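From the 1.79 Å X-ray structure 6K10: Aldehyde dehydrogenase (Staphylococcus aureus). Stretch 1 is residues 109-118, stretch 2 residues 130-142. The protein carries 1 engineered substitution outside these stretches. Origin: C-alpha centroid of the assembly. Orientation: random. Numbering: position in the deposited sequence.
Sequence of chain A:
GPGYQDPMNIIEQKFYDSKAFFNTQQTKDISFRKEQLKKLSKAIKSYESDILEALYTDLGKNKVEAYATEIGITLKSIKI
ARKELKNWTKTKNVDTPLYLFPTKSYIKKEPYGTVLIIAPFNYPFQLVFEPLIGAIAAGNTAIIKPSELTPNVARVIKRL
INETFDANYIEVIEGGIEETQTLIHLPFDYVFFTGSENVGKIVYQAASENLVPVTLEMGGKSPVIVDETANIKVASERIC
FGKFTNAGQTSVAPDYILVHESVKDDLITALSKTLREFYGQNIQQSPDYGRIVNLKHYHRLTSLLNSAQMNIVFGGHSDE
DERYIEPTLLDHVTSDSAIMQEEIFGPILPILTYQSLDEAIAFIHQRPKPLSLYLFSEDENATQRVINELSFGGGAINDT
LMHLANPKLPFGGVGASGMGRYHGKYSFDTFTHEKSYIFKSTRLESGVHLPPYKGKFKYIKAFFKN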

# COMPACT_ATOMS: atom_id res chain seq x y z
N LYS A 109 -9.48 7.35 -10.49
CA LYS A 109 -9.70 6.65 -9.23
C LYS A 109 -10.80 5.62 -9.45
O LYS A 109 -11.92 5.97 -9.80
CB LYS A 109 -10.08 7.62 -8.11
CG LYS A 109 -8.90 8.25 -7.39
CD LYS A 109 -8.66 9.67 -7.86
N GLU A 110 -10.47 4.34 -9.23
CA GLU A 110 -11.42 3.28 -9.52
C GLU A 110 -11.38 2.22 -8.43
O GLU A 110 -10.36 2.07 -7.74
CB GLU A 110 -11.14 2.63 -10.89
CG GLU A 110 -9.85 1.82 -10.96
CD GLU A 110 -9.64 1.20 -12.33
OE1 GLU A 110 -10.42 1.51 -13.25
OE2 GLU A 110 -8.69 0.41 -12.49
N PRO A 111 -12.48 1.50 -8.23
CA PRO A 111 -12.52 0.48 -7.18
C PRO A 111 -11.74 -0.77 -7.54
O PRO A 111 -11.42 -1.04 -8.70
CB PRO A 111 -14.01 0.16 -7.05
CG PRO A 111 -14.61 0.58 -8.35
CD PRO A 111 -13.81 1.77 -8.79
N TYR A 112 -11.44 -1.56 -6.51
CA TYR A 112 -10.85 -2.87 -6.70
C TYR A 112 -11.88 -3.89 -7.15
O TYR A 112 -11.58 -4.77 -7.97
CB TYR A 112 -10.20 -3.34 -5.40
CG TYR A 112 -8.86 -2.72 -5.10
CD1 TYR A 112 -7.72 -3.13 -5.78
CD2 TYR A 112 -8.73 -1.72 -4.15
CE1 TYR A 112 -6.49 -2.56 -5.52
CE2 TYR A 112 -7.51 -1.14 -3.88
CZ TYR A 112 -6.39 -1.57 -4.56
OH TYR A 112 -5.17 -1.00 -4.30
N GLY A 113 -13.10 -3.80 -6.63
CA GLY A 113 -14.14 -4.75 -6.95
C GLY A 113 -14.92 -5.19 -5.73
O GLY A 113 -15.71 -4.42 -5.18
N THR A 114 -14.71 -6.43 -5.30
CA THR A 114 -15.39 -7.01 -4.15
C THR A 114 -14.37 -7.19 -3.03
O THR A 114 -13.37 -7.89 -3.22
CB THR A 114 -16.04 -8.35 -4.53
OG1 THR A 114 -17.02 -8.13 -5.55
CG2 THR A 114 -16.70 -8.98 -3.31
N VAL A 115 -14.63 -6.57 -1.88
CA VAL A 115 -13.65 -6.50 -0.81
C VAL A 115 -14.19 -7.19 0.44
O VAL A 115 -15.39 -7.38 0.61
CB VAL A 115 -13.25 -5.04 -0.49
CG1 VAL A 115 -12.83 -4.32 -1.76
CG2 VAL A 115 -14.39 -4.31 0.20
N LEU A 116 -13.26 -7.56 1.32
CA LEU A 116 -13.55 -8.23 2.57
C LEU A 116 -13.12 -7.35 3.73
O LEU A 116 -12.01 -6.81 3.72
CB LEU A 116 -12.83 -9.59 2.65
CG LEU A 116 -12.95 -10.36 3.96
CD1 LEU A 116 -14.41 -10.64 4.31
CD2 LEU A 116 -12.15 -11.65 3.90
N ILE A 117 -13.99 -7.20 4.72
CA ILE A 117 -13.71 -6.41 5.92
C ILE A 117 -13.90 -7.30 7.13
O ILE A 117 -15.00 -7.83 7.35
CB ILE A 117 -14.61 -5.17 6.00
CG1 ILE A 117 -14.31 -4.22 4.83
CG2 ILE A 117 -14.41 -4.45 7.33
CD1 ILE A 117 -15.27 -3.06 4.72
N ILE A 118 -12.84 -7.47 7.92
CA ILE A 118 -12.86 -8.28 9.13
C ILE A 118 -12.69 -7.34 10.32
O ILE A 118 -11.74 -6.55 10.36
CB ILE A 118 -11.75 -9.35 9.12
CG1 ILE A 118 -11.90 -10.27 7.91
CG2 ILE A 118 -11.77 -10.15 10.42
CD1 ILE A 118 -10.66 -11.10 7.63
N GLU A 130 -16.15 2.24 9.61
CA GLU A 130 -15.16 3.15 9.04
C GLU A 130 -14.47 2.55 7.81
O GLU A 130 -14.36 3.24 6.79
CB GLU A 130 -14.16 3.61 10.11
CG GLU A 130 -13.08 4.52 9.55
CD GLU A 130 -13.66 5.69 8.75
OE1 GLU A 130 -13.08 6.04 7.69
OE2 GLU A 130 -14.68 6.27 9.18
N PRO A 131 -14.02 1.29 7.83
CA PRO A 131 -13.58 0.70 6.55
C PRO A 131 -14.69 0.66 5.51
O PRO A 131 -14.43 0.96 4.33
CB PRO A 131 -13.12 -0.72 6.94
CG PRO A 131 -12.91 -0.69 8.39
CD PRO A 131 -13.84 0.34 8.95
N LEU A 132 -15.91 0.32 5.91
CA LEU A 132 -17.01 0.21 4.95
C LEU A 132 -17.26 1.52 4.22
O LEU A 132 -17.51 1.53 3.01
CB LEU A 132 -18.28 -0.25 5.66
CG LEU A 132 -19.47 -0.51 4.73
CD1 LEU A 132 -19.19 -1.71 3.83
CD2 LEU A 132 -20.76 -0.70 5.51
N ILE A 133 -17.22 2.64 4.95
CA ILE A 133 -17.39 3.95 4.32
C ILE A 133 -16.40 4.11 3.18
O ILE A 133 -16.75 4.52 2.08
CB ILE A 133 -17.24 5.07 5.36
CG1 ILE A 133 -18.36 5.00 6.40
CG2 ILE A 133 -17.25 6.42 4.68
CD1 ILE A 133 -18.04 5.77 7.66
N GLY A 134 -15.13 3.78 3.45
CA GLY A 134 -14.13 3.86 2.40
C GLY A 134 -14.44 2.94 1.23
O GLY A 134 -14.34 3.34 0.07
N ALA A 135 -14.83 1.70 1.53
CA ALA A 135 -15.16 0.75 0.48
C ALA A 135 -16.34 1.24 -0.35
O ALA A 135 -16.33 1.16 -1.58
CB ALA A 135 -15.45 -0.62 1.08
N ILE A 136 -17.38 1.75 0.32
CA ILE A 136 -18.54 2.28 -0.39
C ILE A 136 -18.13 3.46 -1.27
O ILE A 136 -18.42 3.49 -2.47
CB ILE A 136 -19.65 2.69 0.60
CG1 ILE A 136 -20.30 1.45 1.22
CG2 ILE A 136 -20.69 3.55 -0.10
CD1 ILE A 136 -21.28 1.79 2.33
N ALA A 137 -17.46 4.44 -0.66
CA ALA A 137 -17.11 5.66 -1.39
C ALA A 137 -16.18 5.38 -2.56
O ALA A 137 -16.22 6.09 -3.57
CB ALA A 137 -16.47 6.67 -0.43
N ALA A 138 -15.34 4.35 -2.44
CA ALA A 138 -14.43 4.00 -3.53
C ALA A 138 -15.11 3.20 -4.63
O ALA A 138 -14.49 2.97 -5.67
CB ALA A 138 -13.24 3.22 -2.98
N GLY A 139 -16.36 2.76 -4.43
CA GLY A 139 -17.11 2.10 -5.47
C GLY A 139 -17.06 0.59 -5.47
O GLY A 139 -17.24 -0.03 -6.52
N ASN A 140 -16.84 -0.03 -4.31
CA ASN A 140 -16.72 -1.47 -4.21
C ASN A 140 -18.03 -2.09 -3.73
O ASN A 140 -18.93 -1.40 -3.24
CB ASN A 140 -15.59 -1.85 -3.25
CG ASN A 140 -14.25 -1.28 -3.68
OD1 ASN A 140 -13.51 -1.91 -4.44
ND2 ASN A 140 -13.93 -0.08 -3.21
N THR A 141 -18.13 -3.40 -3.90
CA THR A 141 -19.05 -4.21 -3.12
C THR A 141 -18.27 -4.79 -1.94
O THR A 141 -17.04 -4.80 -1.95
CB THR A 141 -19.67 -5.34 -3.95
OG1 THR A 141 -18.67 -6.30 -4.29
CG2 THR A 141 -20.28 -4.78 -5.23
N ALA A 142 -18.99 -5.26 -0.93
CA ALA A 142 -18.31 -5.61 0.31
C ALA A 142 -18.99 -6.79 1.00
O ALA A 142 -20.22 -6.94 0.94
CB ALA A 142 -18.25 -4.42 1.27

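Strand 114-118 and helix 130-138 run almost antiparallel (171°, closest axis approach 9.4 Å); beyond the helix the chain turns back, so that strand 141-142 lies parallel to the start of strand 114-118. T114 pairs with T141 and V115 with A142, their CA atoms 4.7 and 4.9 Å apart. Two backbone hydrogen bonds fix this register: T141 N to G113 O, 2.9 Å, and V115 N to T141 O, 3.0 Å. CA-H...O contacts supplement them, from T114 CA to T141 O (3.5 Å) and from A142 CA to V115 O (3.4 Å).

The threonines share one face of the sheet. With chi1 at -62° (m) in T114 and 69° (p) in T141, the two hydroxyls meet: T114 OG1 donates to T141 OG1 at 2.8 Å, and T141 OG1 is also hydrogen-bonded elsewhere in the structure. The other face, bearing V115 and A142, is apolar. V115, chi1 m, places CG2 4.0 Å from A142 CB and 3.9 Å from A135 CB, thus touching both the neighbouring strand and the helix. I117, two residues on, also points toward the helix. Its m,t conformation extends the chain to CD1, which lies 3.9 Å from P131 CB, 4.2 Å from L132 CB and 4.4 Å from A135 CB. The alternation of the strand turns L116, between them, away from stretch 2.

The helix closes in a Schellman motif: G139 N bonds to I136 O (2.9 Å) and N140 N to A135 O (3.0 Å). G139 has positive phi (96°), and at its backbone angles a CB would be jammed against the preceding carbonyl; an ideal CB would also lie only 3.2 Å from P111 CG. P111 packs against this turn, its CB 3.2 Å from A138 O and its CG 3.3 Å from G139 O.

N140 ties the turn to stretch 1. Its CA-to-CB bond points sideways, but chi1 of -59° (m) and chi2 of -89° bring the amide nearer, with its two ends in different roles. OD1 accepts a well-aligned hydrogen bond from G113 N (2.9 Å, 165°) and a weak one from Y112 N (2.9 Å, 121°), while ND2 donates to A135 O at 3.2 Å. The side chain thereby links the 112-113 loop to the last turns of the helix. G113, at phi 136° and psi -108°, adopts a backbone that itself calls for glycine; its NH meets N140 OD1 while its carbonyl receives T141 N.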